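Local coordinates for protein nucleoporin nup120 (Schizosaccharomyces pombe, PDB 4GQ2) that serves as a structural component of the nuclear pore complex in fission yeast, whose nucleoporins can also act as docking partners for nuclear transport factors, at residues L5-V10 / K539-R544; V843-L848 / F877-E882. One frame throughout, in Å; residues are numbered along the deposited sequence.

Interaction 1 (L5-V10 / K539-R544)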
# COMPACT_ATOMS: atom_id res chain seq x y z
N LEU A 5 -24.78 11.31 -1.32
CA LEU A 5 -24.43 10.01 -0.76
C LEU A 5 -23.16 9.48 -1.42
O LEU A 5 -23.00 9.57 -2.64
CB LEU A 5 -25.56 9.00 -0.98
CG LEU A 5 -26.95 9.31 -0.44
CD1 LEU A 5 -27.91 8.24 -0.94
CD2 LEU A 5 -26.98 9.41 1.08
N LYS A 6 -22.25 8.96 -0.61
CA LYS A 6 -21.06 8.31 -1.12
C LYS A 6 -21.03 6.86 -0.67
O LYS A 6 -21.78 6.47 0.23
CB LYS A 6 -19.80 9.03 -0.65
CG LYS A 6 -19.39 10.16 -1.57
CD LYS A 6 -18.74 11.29 -0.80
CE LYS A 6 -18.69 12.57 -1.63
NZ LYS A 6 -17.91 12.39 -2.88
N HIS A 7 -20.19 6.07 -1.31
CA HIS A 7 -20.05 4.69 -0.90
C HIS A 7 -18.63 4.27 -0.70
O HIS A 7 -17.70 4.88 -1.23
CB HIS A 7 -20.83 3.75 -1.84
CG HIS A 7 -20.31 3.71 -3.26
ND1 HIS A 7 -19.54 4.68 -3.79
CD2 HIS A 7 -20.53 2.78 -4.28
CE1 HIS A 7 -19.25 4.37 -5.07
NE2 HIS A 7 -19.86 3.21 -5.36
N ALA A 8 -18.45 3.24 0.12
CA ALA A 8 -17.17 2.58 0.28
C ALA A 8 -17.24 1.26 -0.48
O ALA A 8 -18.12 0.45 -0.21
CB ALA A 8 -16.88 2.34 1.75
N VAL A 9 -16.32 1.07 -1.41
CA VAL A 9 -16.33 -0.09 -2.30
C VAL A 9 -15.25 -1.09 -1.89
O VAL A 9 -14.10 -0.72 -1.67
CB VAL A 9 -16.09 0.34 -3.77
CG1 VAL A 9 -16.03 -0.86 -4.69
CG2 VAL A 9 -17.18 1.30 -4.25
N VAL A 10 -15.62 -2.37 -1.79
CA VAL A 10 -14.64 -3.43 -1.57
C VAL A 10 -14.82 -4.51 -2.64
O VAL A 10 -15.91 -5.07 -2.78
CB VAL A 10 -14.74 -4.05 -0.15
CG1 VAL A 10 -13.63 -5.07 0.08
CG2 VAL A 10 -14.65 -2.97 0.91
N LYS A 539 -18.26 -6.59 -6.51
CA LYS A 539 -17.93 -5.67 -5.42
C LYS A 539 -19.10 -5.56 -4.43
O LYS A 539 -20.26 -5.67 -4.83
CB LYS A 539 -17.59 -4.29 -6.00
CG LYS A 539 -16.42 -4.27 -6.97
CD LYS A 539 -16.16 -2.89 -7.53
CE LYS A 539 -14.98 -2.87 -8.50
NZ LYS A 539 -15.35 -3.36 -9.86
N VAL A 540 -18.77 -5.38 -3.15
CA VAL A 540 -19.72 -5.00 -2.10
C VAL A 540 -19.43 -3.58 -1.69
O VAL A 540 -18.27 -3.15 -1.69
CB VAL A 540 -19.55 -5.77 -0.76
CG1 VAL A 540 -20.88 -6.31 -0.27
CG2 VAL A 540 -18.51 -6.87 -0.85
N ALA A 541 -20.47 -2.85 -1.30
CA ALA A 541 -20.31 -1.49 -0.86
C ALA A 541 -21.32 -1.15 0.23
O ALA A 541 -22.25 -1.92 0.49
CB ALA A 541 -20.45 -0.55 -2.05
N PHE A 542 -21.13 -0.01 0.88
CA PHE A 542 -22.15 0.55 1.76
C PHE A 542 -22.25 2.05 1.61
O PHE A 542 -21.30 2.71 1.19
CB PHE A 542 -21.96 0.19 3.24
CG PHE A 542 -20.69 -0.55 3.53
CD1 PHE A 542 -19.48 0.12 3.64
CD2 PHE A 542 -20.72 -1.92 3.71
CE1 PHE A 542 -18.31 -0.57 3.92
CE2 PHE A 542 -19.55 -2.62 3.99
CZ PHE A 542 -18.35 -1.94 4.10
N ILE A 543 -23.41 2.58 1.97
CA ILE A 543 -23.68 4.01 1.88
C ILE A 543 -22.99 4.72 3.04
O ILE A 543 -22.83 4.15 4.13
CB ILE A 543 -25.20 4.30 1.87
CG1 ILE A 543 -25.85 3.59 0.67
CG2 ILE A 543 -25.48 5.79 1.79
CD1 ILE A 543 -27.36 3.54 0.72
N ARG A 544 -22.55 5.95 2.79
CA ARG A 544 -21.99 6.83 3.83
C ARG A 544 -22.18 8.29 3.46
O ARG A 544 -22.33 8.63 2.28
CB ARG A 544 -20.50 6.51 4.08
CG ARG A 544 -19.59 6.61 2.86
CD ARG A 544 -18.13 6.41 3.27
NE ARG A 544 -17.19 6.98 2.29
CZ ARG A 544 -16.91 8.27 2.18
NH1 ARG A 544 -17.49 9.17 2.97
NH2 ARG A 544 -16.04 8.68 1.26

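Interaction 2 (V843-L848 / F877-E882)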
# COMPACT_ATOMS: atom_id res chain seq x y z
N VAL A 843 14.11 7.20 18.38
CA VAL A 843 15.48 6.90 18.00
C VAL A 843 15.88 5.49 18.44
O VAL A 843 16.49 4.73 17.67
CB VAL A 843 16.46 7.98 18.53
CG1 VAL A 843 17.89 7.71 18.05
CG2 VAL A 843 16.02 9.37 18.05
N TYR A 844 15.48 5.11 19.65
CA TYR A 844 15.69 3.77 20.17
C TYR A 844 15.01 2.76 19.25
O TYR A 844 15.57 1.69 18.94
CB TYR A 844 15.16 3.66 21.60
CG TYR A 844 15.18 2.25 22.16
CD1 TYR A 844 16.37 1.65 22.57
CD2 TYR A 844 14.00 1.51 22.28
CE1 TYR A 844 16.39 0.36 23.08
CE2 TYR A 844 14.01 0.21 22.78
CZ TYR A 844 15.22 -0.35 23.18
OH TYR A 844 15.25 -1.63 23.67
N LEU A 845 13.81 3.09 18.80
CA LEU A 845 13.08 2.20 17.90
C LEU A 845 13.73 2.14 16.51
O LEU A 845 13.77 1.08 15.90
CB LEU A 845 11.60 2.59 17.83
CG LEU A 845 10.64 1.80 16.93
CD1 LEU A 845 10.43 0.36 17.41
CD2 LEU A 845 9.33 2.56 16.85
N LYS A 846 14.24 3.27 16.02
CA LYS A 846 15.06 3.27 14.79
C LYS A 846 16.18 2.25 14.92
O LYS A 846 16.43 1.47 14.01
CB LYS A 846 15.65 4.65 14.52
CG LYS A 846 14.64 5.72 14.14
CD LYS A 846 15.31 7.02 13.71
CE LYS A 846 16.06 6.85 12.39
NZ LYS A 846 16.42 8.17 11.79
N ALA A 847 16.83 2.23 16.09
CA ALA A 847 17.93 1.31 16.35
C ALA A 847 17.49 -0.16 16.31
O ALA A 847 18.16 -0.99 15.69
CB ALA A 847 18.58 1.65 17.68
N LEU A 848 16.38 -0.47 16.97
CA LEU A 848 15.85 -1.83 16.94
C LEU A 848 15.49 -2.29 15.52
O LEU A 848 15.72 -3.44 15.17
CB LEU A 848 14.61 -1.94 17.82
CG LEU A 848 14.73 -1.71 19.33
CD1 LEU A 848 13.33 -1.80 19.88
CD2 LEU A 848 15.64 -2.73 19.99
N PHE A 877 4.63 1.70 25.73
CA PHE A 877 5.43 1.02 24.72
C PHE A 877 6.05 -0.26 25.25
O PHE A 877 6.98 -0.21 26.06
CB PHE A 877 6.52 1.93 24.18
CG PHE A 877 6.02 3.25 23.66
CD1 PHE A 877 5.42 3.34 22.41
CD2 PHE A 877 6.15 4.40 24.42
CE1 PHE A 877 4.96 4.56 21.93
CE2 PHE A 877 5.70 5.63 23.94
CZ PHE A 877 5.11 5.70 22.69
N ALA A 878 5.56 -1.39 24.76
CA ALA A 878 6.06 -2.69 25.17
C ALA A 878 7.51 -2.97 24.74
O ALA A 878 8.12 -3.89 25.25
CB ALA A 878 5.14 -3.79 24.66
N VAL A 879 8.05 -2.19 23.79
CA VAL A 879 9.47 -2.34 23.42
C VAL A 879 10.39 -1.94 24.57
O VAL A 879 11.56 -2.30 24.58
CB VAL A 879 9.89 -1.56 22.14
CG1 VAL A 879 9.37 -2.24 20.89
CG2 VAL A 879 9.45 -0.10 22.20
N LEU A 880 9.85 -1.20 25.54
CA LEU A 880 10.63 -0.72 26.68
C LEU A 880 10.72 -1.73 27.82
O LEU A 880 11.45 -1.51 28.79
CB LEU A 880 10.07 0.61 27.20
CG LEU A 880 10.01 1.81 26.26
CD1 LEU A 880 9.63 3.07 27.02
CD2 LEU A 880 11.34 2.02 25.55
N ARG A 881 10.01 -2.85 27.71
CA ARG A 881 9.94 -3.83 28.80
C ARG A 881 11.31 -4.36 29.26
O ARG A 881 11.60 -4.36 30.45
CB ARG A 881 8.96 -4.98 28.51
CG ARG A 881 9.32 -5.90 27.35
CD ARG A 881 8.52 -7.19 27.37
NE ARG A 881 9.11 -8.18 28.27
CZ ARG A 881 10.06 -9.05 27.92
NH1 ARG A 881 10.55 -9.06 26.68
NH2 ARG A 881 10.54 -9.91 28.81
N GLU A 882 12.16 -4.77 28.31
CA GLU A 882 13.47 -5.32 28.65
C GLU A 882 14.35 -4.31 29.40
O GLU A 882 15.03 -4.67 30.36
CB GLU A 882 14.20 -5.85 27.41
CG GLU A 882 13.61 -7.15 26.87
CD GLU A 882 14.31 -7.65 25.61
OE1 GLU A 882 14.91 -6.85 24.87
OE2 GLU A 882 14.25 -8.87 25.36
O HOH W 1 13.54 -2.16 26.22

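Interaction 1 (L5-V10 / K539-R544)
Ala8 and Phe542 form the apolar centre, on the sheet face they share with Val10 and Val540. The methyl of Ala8 approaches the ring obliquely, CB to Phe542 CE1 being 3.9 Å; a side chain as small as alanine's leaves room for the ring beside it. The ring gets there with CG almost eclipsing the backbone N (chi1 6°), an unusual torsion. Helix 672-703 covers this face, touching Ala8 through Val681 and both Phe542 and Val10 through Ser677.

On the other face His7, Val9, Ala541 and Ile543 alternate with them. Val9 divides its branches: CG2 lies against one face of the His7 ring, toward its rim, while CG1, anti to the backbone N, meets the aliphatic stem of Lys539 at 3.5 Å from CD. That stem stays extended and carries NZ on to Asp514 and Asp518.

Three hydrogen-bonded pairs join the backbones, Lys6 with Arg544, Ala8 with Phe542 and Val10 with Val540, two bonds each. Val10 N to Val540 O is short and straight, 2.8 Å and 169° at the hydrogen.

At the polar edge, Arg544 places CG in the crowded position between its backbone N and carbonyl carbon, and CG packs on Lys6 O at 3.4 Å. The extended chain then lays one guanidinium face over Lys6 CB. Each cation has its own acid, Glu550 for Arg544 and Glu554 for Lys6, which probably eases the repulsion between them. An alanine here removes the guanidinium and the CG on Lys6 O, which would probably leave Lys6 CB less covered and this edge of the ladder, with Glu550 lacking that partner, less firmly held.

This antiparallel ladder, with the N-terminal strand inserted between strands 390-395 and 539-544, recalls the closure of beta-propellers, where chain ends distant in sequence meet in one sheet.

Interaction 2 (V843-L848 / F877-E882)
Val879 is the centre of this contact: it points at helix 840-852 and rests its CG1 methyl 4.1 Å from Leu848 CD1, the two side chains crossing obliquely. The packing belongs to the helical region assigned to the HEAT-repeat family, where a helix meets the turn leading into a later one, helix 881-889. Leu845 adds a looser touch, its CD1 lying 4.5 Å from the same valine methyl. Beside it Tyr844 brings its CD2 to 4.2 Å from Leu880 CD2, an approach oblique to the ring. A beta-branched valine suits the centre, being compact enough to sit among longer leucines that supply the reach.

The second shell sets these groups in place. With CG anti to its backbone N (chi1 172°), the Tyr844 ring stretches from its helix toward the turn, and Leu848 CG, one helical turn on, lies 4.0 Å above one face of it, offset toward the rim. Helix 812-822 backs the contact, Val817 touching Leu845, Phe821 touching Leu848 and Leu822 touching Val879, and its Glu818 OE2 accepts a hydrogen bond from Val879 N. Within the turn, Leu880 N bonds to Phe877 O.

Only water links the polar atoms of the two segments: Val879 O lies near the plane of the tyrosine ring at its edge, 3.9 Å from Tyr844 OH, and a single water bridges them, donating to Val879 O at 2.6 Å and hydrogen-bonded to Tyr844 OH at 3.1 Å.

In the fold
The two contacts represent the two architectures of the chain. Interaction 1 is a strand pairing near its middle, its centre about 7 Å from the centre of the chain, and joins residues more than 500 positions apart; interaction 2 is helical packing in the outlying C-terminal region, its centre about 32 Å from there, and joins segments separated by 28 residues. They follow one another in series, the first closing before the second opens. Their centres lie about 39 Å apart and their nearest atoms about 29 Å, so they do not touch. One holds mainly by backbone hydrogen bonds, the other by apolar side chains and a bridging water.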